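T9SS C-terminal target domain-containing protein (Bacteroides cellulosilyticus, PDB 5JVK) probably hydrolyses O-glycosidic bonds as a family 39 glycoside hydrolase, pairing a (β/α)8 barrel with accessory β-sheet domains. Local coordinates at residues A[15-20]-A[89-94]; A[22-27]-A[60-65]; A[41-46]-A[72-77]. One frame throughout, in Å; residues are numbered along the deposited sequence.

Contact 1: A[15-20]-A[89-94]; sequences PVLVST and VNYAVV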
loop_
_atom_site.group_PDB
_atom_site.type_symbol
_atom_site.label_atom_id
_atom_site.label_comp_id
_atom_site.label_asym_id
_atom_site.label_seq_id
_atom_site.Cartn_x
_atom_site.Cartn_y
_atom_site.Cartn_z
ATOM N N PRO A 15 13.876 -7.386 -16.655
ATOM C CA PRO A 15 13.561 -6.188 -15.858
ATOM C C PRO A 15 12.337 -6.342 -14.953
ATOM O O PRO A 15 12.286 -5.724 -13.893
ATOM C CB PRO A 15 13.298 -5.115 -16.920
ATOM C CG PRO A 15 14.070 -5.562 -18.105
ATOM C CD PRO A 15 14.002 -7.060 -18.088
ATOM N N VAL A 16 11.371 -7.148 -15.387
ATOM C CA VAL A 16 10.195 -7.485 -14.597
ATOM C C VAL A 16 10.437 -8.836 -13.911
ATOM O O VAL A 16 10.424 -9.879 -14.569
ATOM C CB VAL A 16 8.936 -7.548 -15.495
ATOM C CG1 VAL A 16 7.702 -7.942 -14.690
ATOM C CG2 VAL A 16 8.719 -6.212 -16.199
ATOM N N LEU A 17 10.658 -8.806 -12.593
ATOM C CA LEU A 17 10.872 -10.022 -11.787
ATOM C C LEU A 17 9.589 -10.483 -11.063
ATOM O O LEU A 17 9.649 -11.100 -9.995
ATOM C CB LEU A 17 12.020 -9.790 -10.790
ATOM C CG LEU A 17 13.404 -9.541 -11.412
ATOM C CD1 LEU A 17 14.368 -8.942 -10.399
ATOM C CD2 LEU A 17 13.987 -10.820 -12.002
ATOM N N VAL A 18 8.433 -10.191 -11.663
ATOM C CA VAL A 18 7.125 -10.600 -11.155
ATOM C C VAL A 18 6.326 -11.165 -12.322
ATOM O O VAL A 18 6.355 -10.601 -13.413
ATOM C CB VAL A 18 6.361 -9.398 -10.566
ATOM C CG1 VAL A 18 4.963 -9.804 -10.114
ATOM C CG2 VAL A 18 7.148 -8.784 -9.415
ATOM N N SER A 19 5.600 -12.256 -12.087
ATOM C CA SER A 19 4.792 -12.881 -13.135
ATOM C C SER A 19 3.523 -13.504 -12.554
ATOM O O SER A 19 3.586 -14.220 -11.553
ATOM C CB SER A 19 5.629 -13.935 -13.872
ATOM O OG SER A 19 4.911 -14.537 -14.936
ATOM N N THR A 20 2.380 -13.232 -13.184
ATOM C CA THR A 20 1.100 -13.796 -12.745
ATOM C C THR A 20 0.962 -15.260 -13.171
ATOM O O THR A 20 1.472 -15.658 -14.224
ATOM C CB THR A 20 -0.107 -13.005 -13.293
ATOM O OG1 THR A 20 -0.108 -13.041 -14.724
ATOM C CG2 THR A 20 -0.065 -11.557 -12.820
ATOM N N VAL A 89 18.757 -13.040 -7.154
ATOM C CA VAL A 89 17.637 -12.112 -6.957
ATOM C C VAL A 89 16.396 -12.904 -6.547
ATOM O O VAL A 89 16.420 -14.136 -6.521
ATOM C CB VAL A 89 17.334 -11.272 -8.224
ATOM C CG1 VAL A 89 18.487 -10.326 -8.523
ATOM C CG2 VAL A 89 17.033 -12.157 -9.431
ATOM N N ASN A 90 15.319 -12.195 -6.222
ATOM C CA ASN A 90 14.035 -12.823 -5.921
ATOM C C ASN A 90 13.083 -12.707 -7.109
ATOM O O ASN A 90 13.232 -11.820 -7.957
ATOM C CB ASN A 90 13.423 -12.207 -4.663
ATOM C CG ASN A 90 14.221 -12.533 -3.415
ATOM O OD1 ASN A 90 14.925 -11.680 -2.875
ATOM N ND2 ASN A 90 14.125 -13.777 -2.956
ATOM N N TYR A 91 12.121 -13.627 -7.161
ATOM C CA TYR A 91 11.149 -13.709 -8.248
ATOM C C TYR A 91 9.785 -14.097 -7.678
ATOM O O TYR A 91 9.642 -15.146 -7.048
ATOM C CB TYR A 91 11.615 -14.733 -9.285
ATOM C CG TYR A 91 10.875 -14.662 -10.602
ATOM C CD1 TYR A 91 11.199 -13.693 -11.553
ATOM C CD2 TYR A 91 9.857 -15.566 -10.903
ATOM C CE1 TYR A 91 10.524 -13.623 -12.764
ATOM C CE2 TYR A 91 9.174 -15.504 -12.111
ATOM C CZ TYR A 91 9.510 -14.532 -13.037
ATOM O OH TYR A 91 8.836 -14.470 -14.234
ATOM N N ALA A 92 8.792 -13.240 -7.900
ATOM C CA ALA A 92 7.458 -13.415 -7.334
ATOM C C ALA A 92 6.511 -14.001 -8.379
ATOM O O ALA A 92 6.212 -13.351 -9.381
ATOM C CB ALA A 92 6.929 -12.081 -6.825
ATOM N N VAL A 93 6.057 -15.233 -8.144
ATOM C CA VAL A 93 5.010 -15.860 -8.953
ATOM C C VAL A 93 3.680 -15.705 -8.203
ATOM O O VAL A 93 3.356 -16.500 -7.315
ATOM C CB VAL A 93 5.326 -17.345 -9.249
ATOM C CG1 VAL A 93 4.251 -17.957 -10.139
ATOM C CG2 VAL A 93 6.699 -17.466 -9.901
ATOM N N VAL A 94 2.923 -14.673 -8.577
ATOM C CA VAL A 94 1.725 -14.241 -7.833
ATOM C C VAL A 94 0.435 -14.718 -8.505
ATOM O O VAL A 94 0.450 -15.030 -9.698
ATOM C CB VAL A 94 1.682 -12.697 -7.658
ATOM C CG1 VAL A 94 2.977 -12.194 -7.037
ATOM C CG2 VAL A 94 1.383 -11.975 -8.971
HETATM O O HOH W 1 8.764 -12.129 -15.578
#

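Contact 2: A[22-27]-A[60-65]; sequences IGKKNV and ELVIDV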
loop_
_atom_site.group_PDB
_atom_site.type_symbol
_atom_site.label_atom_id
_atom_site.label_comp_id
_atom_site.label_asym_id
_atom_site.label_seq_id
_atom_site.Cartn_x
_atom_site.Cartn_y
_atom_site.Cartn_z
ATOM N N ILE A 22 0.810 -19.697 -12.638
ATOM C CA ILE A 22 1.800 -20.754 -12.901
ATOM C C ILE A 22 2.159 -20.819 -14.395
ATOM O O ILE A 22 1.400 -20.332 -15.240
ATOM C CB ILE A 22 1.307 -22.139 -12.396
ATOM C CG1 ILE A 22 0.081 -22.644 -13.182
ATOM C CG2 ILE A 22 1.000 -22.075 -10.902
ATOM C CD1 ILE A 22 -0.446 -23.984 -12.714
ATOM N N GLY A 23 3.315 -21.404 -14.709
ATOM C CA GLY A 23 3.720 -21.650 -16.103
ATOM C C GLY A 23 5.179 -21.366 -16.411
ATOM O O GLY A 23 6.017 -21.332 -15.508
ATOM N N LYS A 24 5.473 -21.170 -17.699
ATOM C CA LYS A 24 6.835 -20.890 -18.177
ATOM C C LYS A 24 7.244 -19.461 -17.850
ATOM O O LYS A 24 6.589 -18.514 -18.289
ATOM C CB LYS A 24 6.963 -21.104 -19.696
ATOM C CG LYS A 24 7.283 -22.530 -20.107
ATOM C CD LYS A 24 7.799 -22.602 -21.538
ATOM C CE LYS A 24 7.791 -24.024 -22.074
ATOM N NZ LYS A 24 8.464 -25.001 -21.174
ATOM N N LYS A 25 8.342 -19.324 -17.107
ATOM C CA LYS A 25 8.842 -18.029 -16.658
ATOM C C LYS A 25 10.193 -17.707 -17.295
ATOM O O LYS A 25 11.195 -18.361 -17.006
ATOM C CB LYS A 25 8.949 -18.014 -15.127
ATOM C CG LYS A 25 7.657 -18.375 -14.395
ATOM C CD LYS A 25 6.475 -17.506 -14.811
ATOM C CE LYS A 25 5.208 -17.874 -14.062
ATOM N NZ LYS A 25 4.033 -17.123 -14.587
ATOM N N ASN A 26 10.195 -16.699 -18.169
ATOM C CA ASN A 26 11.404 -16.213 -18.831
ATOM C C ASN A 26 12.148 -15.279 -17.869
ATOM O O ASN A 26 11.969 -14.059 -17.898
ATOM C CB ASN A 26 11.027 -15.502 -20.146
ATOM C CG ASN A 26 12.222 -15.230 -21.054
ATOM O OD1 ASN A 26 13.362 -15.585 -20.749
ATOM N ND2 ASN A 26 11.955 -14.597 -22.192
ATOM N N VAL A 27 12.976 -15.873 -17.012
ATOM C CA VAL A 27 13.659 -15.138 -15.934
ATOM C C VAL A 27 14.895 -14.343 -16.379
ATOM O O VAL A 27 15.149 -13.259 -15.846
ATOM C CB VAL A 27 14.036 -16.058 -14.741
ATOM C CG1 VAL A 27 12.804 -16.790 -14.222
ATOM C CG2 VAL A 27 15.155 -17.038 -15.094
ATOM N N GLU A 60 17.529 -17.811 -24.264
ATOM C CA GLU A 60 16.682 -17.357 -23.158
ATOM C C GLU A 60 16.551 -18.466 -22.111
ATOM O O GLU A 60 16.310 -19.626 -22.460
ATOM C CB GLU A 60 15.287 -16.981 -23.676
ATOM C CG GLU A 60 15.252 -15.770 -24.604
ATOM C CD GLU A 60 15.302 -14.431 -23.879
ATOM O OE1 GLU A 60 15.547 -14.396 -22.651
ATOM O OE2 GLU A 60 15.089 -13.397 -24.549
ATOM N N LEU A 61 16.714 -18.107 -20.839
ATOM C CA LEU A 61 16.496 -19.039 -19.729
ATOM C C LEU A 61 15.024 -19.022 -19.319
ATOM O O LEU A 61 14.524 -18.002 -18.837
ATOM C CB LEU A 61 17.380 -18.683 -18.530
ATOM C CG LEU A 61 17.189 -19.492 -17.237
ATOM C CD1 LEU A 61 17.271 -20.992 -17.489
ATOM C CD2 LEU A 61 18.210 -19.067 -16.193
ATOM N N VAL A 62 14.349 -20.158 -19.506
ATOM C CA VAL A 62 12.933 -20.314 -19.175
ATOM C C VAL A 62 12.772 -21.504 -18.226
ATOM O O VAL A 62 13.344 -22.567 -18.471
ATOM C CB VAL A 62 12.085 -20.527 -20.447
ATOM C CG1 VAL A 62 10.612 -20.720 -20.099
ATOM C CG2 VAL A 62 12.262 -19.350 -21.403
ATOM N N ILE A 63 11.996 -21.317 -17.155
ATOM C CA ILE A 63 11.794 -22.345 -16.125
ATOM C C ILE A 63 10.299 -22.614 -15.945
ATOM O O ILE A 63 9.508 -21.680 -15.822
ATOM C CB ILE A 63 12.412 -21.929 -14.766
ATOM C CG1 ILE A 63 13.880 -21.512 -14.958
ATOM C CG2 ILE A 63 12.305 -23.068 -13.748
ATOM C CD1 ILE A 63 14.603 -21.106 -13.691
ATOM N N ASP A 64 9.933 -23.897 -15.922
ATOM C CA ASP A 64 8.548 -24.327 -15.716
ATOM C C ASP A 64 8.203 -24.290 -14.226
ATOM O O ASP A 64 8.745 -25.069 -13.443
ATOM C CB ASP A 64 8.334 -25.752 -16.245
ATOM C CG ASP A 64 8.538 -25.864 -17.748
ATOM O OD1 ASP A 64 7.835 -25.157 -18.500
ATOM O OD2 ASP A 64 9.387 -26.680 -18.178
ATOM N N VAL A 65 7.299 -23.386 -13.848
ATOM C CA VAL A 65 6.891 -23.197 -12.454
ATOM C C VAL A 65 5.458 -23.702 -12.291
ATOM O O VAL A 65 4.530 -23.118 -12.847
ATOM C CB VAL A 65 6.990 -21.711 -12.052
ATOM C CG1 VAL A 65 6.529 -21.498 -10.614
ATOM C CG2 VAL A 65 8.418 -21.210 -12.244
#

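Contact 3: A[41-46]-A[72-77]; sequences KLVRYG and TLELTL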
loop_
_atom_site.group_PDB
_atom_site.type_symbol
_atom_site.label_atom_id
_atom_site.label_comp_id
_atom_site.label_asym_id
_atom_site.label_seq_id
_atom_site.Cartn_x
_atom_site.Cartn_y
_atom_site.Cartn_z
ATOM N N LYS A 41 18.047 -21.758 -10.809
ATOM C CA LYS A 41 17.255 -22.471 -9.805
ATOM C C LYS A 41 16.295 -21.490 -9.138
ATOM O O LYS A 41 16.737 -20.477 -8.593
ATOM C CB LYS A 41 18.164 -23.076 -8.736
ATOM C CG LYS A 41 18.911 -24.328 -9.168
ATOM C CD LYS A 41 19.835 -24.841 -8.069
ATOM C CE LYS A 41 19.081 -25.586 -6.976
ATOM N NZ LYS A 41 19.899 -25.759 -5.743
ATOM N N LEU A 42 14.996 -21.790 -9.191
ATOM C CA LEU A 42 13.973 -21.026 -8.469
ATOM C C LEU A 42 13.572 -21.809 -7.230
ATOM O O LEU A 42 12.953 -22.859 -7.350
ATOM C CB LEU A 42 12.743 -20.784 -9.347
ATOM C CG LEU A 42 12.895 -19.747 -10.460
ATOM C CD1 LEU A 42 11.749 -19.870 -11.453
ATOM C CD2 LEU A 42 12.969 -18.334 -9.900
ATOM N N VAL A 43 13.919 -21.282 -6.053
ATOM C CA VAL A 43 13.691 -21.949 -4.764
ATOM C C VAL A 43 12.652 -21.180 -3.941
ATOM O O VAL A 43 12.856 -20.009 -3.617
ATOM C CB VAL A 43 15.002 -22.043 -3.951
ATOM C CG1 VAL A 43 14.822 -22.966 -2.752
ATOM C CG2 VAL A 43 16.150 -22.522 -4.834
ATOM N N ARG A 44 11.556 -21.852 -3.591
ATOM C CA ARG A 44 10.430 -21.223 -2.893
ATOM C C ARG A 44 10.734 -20.989 -1.412
ATOM O O ARG A 44 11.419 -21.795 -0.782
ATOM C CB ARG A 44 9.176 -22.094 -3.023
ATOM C CG ARG A 44 7.908 -21.442 -2.495
ATOM C CD ARG A 44 6.641 -22.066 -3.058
ATOM N NE ARG A 44 6.400 -23.423 -2.570
ATOM C CZ ARG A 44 5.327 -24.157 -2.866
ATOM N NH1 ARG A 44 4.366 -23.682 -3.658
ATOM N NH2 ARG A 44 5.201 -25.382 -2.368
ATOM N N TYR A 45 10.217 -19.887 -0.867
ATOM C CA TYR A 45 10.369 -19.572 0.559
ATOM C C TYR A 45 9.680 -20.644 1.414
ATOM O O TYR A 45 8.610 -21.149 1.050
ATOM C CB TYR A 45 9.801 -18.168 0.864
ATOM C CG TYR A 45 9.832 -17.742 2.320
ATOM C CD1 TYR A 45 8.872 -18.204 3.228
ATOM C CD2 TYR A 45 10.798 -16.849 2.785
ATOM C CE1 TYR A 45 8.894 -17.817 4.556
ATOM C CE2 TYR A 45 10.824 -16.453 4.113
ATOM C CZ TYR A 45 9.869 -16.939 4.993
ATOM O OH TYR A 45 9.891 -16.554 6.313
ATOM N N GLY A 46 10.315 -20.996 2.533
ATOM C CA GLY A 46 9.736 -21.910 3.520
ATOM C C GLY A 46 10.050 -23.378 3.294
ATOM O O GLY A 46 10.729 -23.996 4.111
ATOM N N THR A 72 13.476 -17.478 -4.512
ATOM C CA THR A 72 14.845 -16.994 -4.667
ATOM C C THR A 72 15.379 -17.584 -5.973
ATOM O O THR A 72 15.309 -18.798 -6.183
ATOM C CB THR A 72 15.746 -17.431 -3.493
ATOM O OG1 THR A 72 15.171 -16.999 -2.254
ATOM C CG2 THR A 72 17.144 -16.833 -3.624
ATOM N N LEU A 73 15.893 -16.717 -6.843
ATOM C CA LEU A 73 16.457 -17.113 -8.133
ATOM C C LEU A 73 17.983 -17.142 -8.034
ATOM O O LEU A 73 18.617 -16.088 -7.955
ATOM C CB LEU A 73 16.012 -16.131 -9.224
ATOM C CG LEU A 73 16.593 -16.273 -10.636
ATOM C CD1 LEU A 73 16.361 -17.658 -11.223
ATOM C CD2 LEU A 73 15.995 -15.206 -11.536
ATOM N N GLU A 74 18.560 -18.345 -8.030
ATOM C CA GLU A 74 20.017 -18.536 -8.025
ATOM C C GLU A 74 20.496 -18.800 -9.452
ATOM O O GLU A 74 20.114 -19.805 -10.052
ATOM C CB GLU A 74 20.398 -19.719 -7.126
ATOM C CG GLU A 74 20.106 -19.501 -5.646
ATOM C CD GLU A 74 20.012 -20.796 -4.849
ATOM O OE1 GLU A 74 20.686 -21.787 -5.210
ATOM O OE2 GLU A 74 19.259 -20.816 -3.847
ATOM N N LEU A 75 21.322 -17.899 -9.988
ATOM C CA LEU A 75 21.845 -18.010 -11.360
ATOM C C LEU A 75 23.350 -18.274 -11.355
ATOM O O LEU A 75 24.086 -17.679 -10.564
ATOM C CB LEU A 75 21.541 -16.735 -12.154
ATOM C CG LEU A 75 20.077 -16.530 -12.559
ATOM C CD1 LEU A 75 19.821 -15.091 -12.982
ATOM C CD2 LEU A 75 19.669 -17.488 -13.669
ATOM N N THR A 76 23.792 -19.164 -12.248
ATOM C CA THR A 76 25.200 -19.560 -12.360
ATOM C C THR A 76 25.601 -19.717 -13.829
ATOM O O THR A 76 25.087 -20.597 -14.526
ATOM C CB THR A 76 25.461 -20.890 -11.621
ATOM O OG1 THR A 76 25.109 -20.749 -10.239
ATOM C CG2 THR A 76 26.931 -21.311 -11.725
ATOM N N LEU A 77 26.509 -18.854 -14.288
ATOM C CA LEU A 77 27.114 -18.964 -15.618
ATOM C C LEU A 77 28.454 -19.689 -15.492
ATOM O O LEU A 77 29.276 -19.319 -14.651
ATOM C CB LEU A 77 27.317 -17.575 -16.226
ATOM C CG LEU A 77 27.821 -17.498 -17.671
ATOM C CD1 LEU A 77 26.920 -18.272 -18.624
ATOM C CD2 LEU A 77 27.932 -16.042 -18.099
#

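Contact 1: A[15-20]-A[89-94]
Three main-chain hydrogen bonds define the parallel pairing of 18-20 with 89-94, whose axes diverge by 16°. A92 N donates to L17 O (3.1 Å) within the carbonyl plane, and S19 N donates to A92 O (3.0 Å) almost along the C=O axis. The third, V94 N to S19 O (3.1 Å), is more bent, with its donor above the carbonyl plane. CA-H...O contacts fill in between, among them V18 CA to A92 O.

The Y91 side chain adds a second polar link. With CG anti to the backbone N (chi1 -166°), its ring slants past the main chain of L17, Y91 CD1 lying 3.4 Å from L17 O. Y91 OH ends 3.3 Å from S19 CB and 2.7 Å from a water that donates to V16 O, so the phenol is fastened to the loop before the strand. S19 turns OG, anti to its own N, to K25 NZ.

Apolar contacts are looser. L17 CD2 meets Y91 CD1 at 4.0 Å, and V18 CG2 lies 4.2 Å from A92 CB. T20 and V94 cross obliquely through their CG2 methyls.

The face bearing V18, A92 and V94 packs on helices 118-127 and 403-415 of the barrel, reaching L124, M127, Y405 and A409. In the sheet, 89-94 continues through backbone bonds to strand 69-78.

Contact 2: A[22-27]-A[60-65]
Antiparallel pairing of strands 23-30 and 60-65 forms one side of the three-stranded sheet in the N-terminal domain. G23 and V65 exchange both main-chain hydrogen bonds, G23 N reaching V65 O at 2.8 Å. K25 and I63 do the same, K25 N to I63 O being 2.9 Å; V27 N to L61 O is weak.

The two-sheet packing of this β-sandwich explains the division of faces. K25, I63 and V65 look toward the five-stranded sheet: the K25 and V65 side chains cross at about a right angle, K25 CG 3.6 Å from V65 CG2, and K25 NZ goes on to D21 O. V27 CG2 rests 3.8 Å from L61 CD2.

On the other face K24 runs alongside D64, and a bend at chi4 (-51°) brings K24 NZ 2.8 Å from D64 OD1, on the syn lone pair of that oxygen, in a salt bridge. The K24 chain crosses V62 at about a right angle, CD 3.7 Å from V62 CG1.

N26 centres an inverse gamma turn, its amide beside the E60 carboxylate; an alanine here would remove the amide, and with it would probably go any polar link to E60 and some packing against V62 CG2.

Contact 3: A[41-46]-A[72-77]
Four hydrogen bonds between main chains hold 41-44 antiparallel to strand 69-78, the short axes making 155°. V43 and T72 form one hydrogen-bonded pair, linked by two bonds: V43 N to T72 O is 2.8 Å and nearly straight at 173°, whereas T72 N approaches V43 O (2.8 Å) from above the carbonyl plane. K41 and E74 form the other, with K41 N to E74 O at 2.9 Å and the return bond from E74 N to K41 O just as short, both in the carbonyl plane. L42 and L73 between them are a non-hydrogen-bonded pair, and L73 CA-H points at K41 O.

Charge enters loosely. K41 and E74 run side by side in the same direction, yet K41 NZ stays 4.1 Å from E74 OE1, beyond a salt bridge. E74 OE2 lies 3.7 Å from the V43 CG2 methyl.

On the other face, L42 and L73 lie side by side, with L42 CD2 3.7 Å from L73 CD1. Their first torsions differ: CG of L42 is beside its backbone N, that of L73 anti to it. L42 also packs on I63 and V65 of the opposing sheet. At the end of the strand R44 forms salt bridges with D47 and E67, and just beyond it the Y45 ring meets W471 edge-to-face.

Cohesion rests on backbone bonding and the buried leucines; the K41-E74 attraction probably contributes a modest, solvent-weakened share.

From the N terminus, the chain passes through 15-20 and 22-27, then 41-46, 60-65, 72-77 and finally 89-94. Contact 1 therefore closes the longest loop, joining the first and last of these segments, and contacts 2 and 3 nest inside it. Contacts 2 and 3 cross, since 41-46 falls within the loop closed by contact 2 and 60-65 within that closed by contact 3. Contacts 1 and 3 belong to the five-stranded sheet, joined where V89 O accepts from L73 N, while contact 2 builds the facing sheet. Between the sheets L61 meets L75 and V27 meets L73, completing the sandwich beside the barrel.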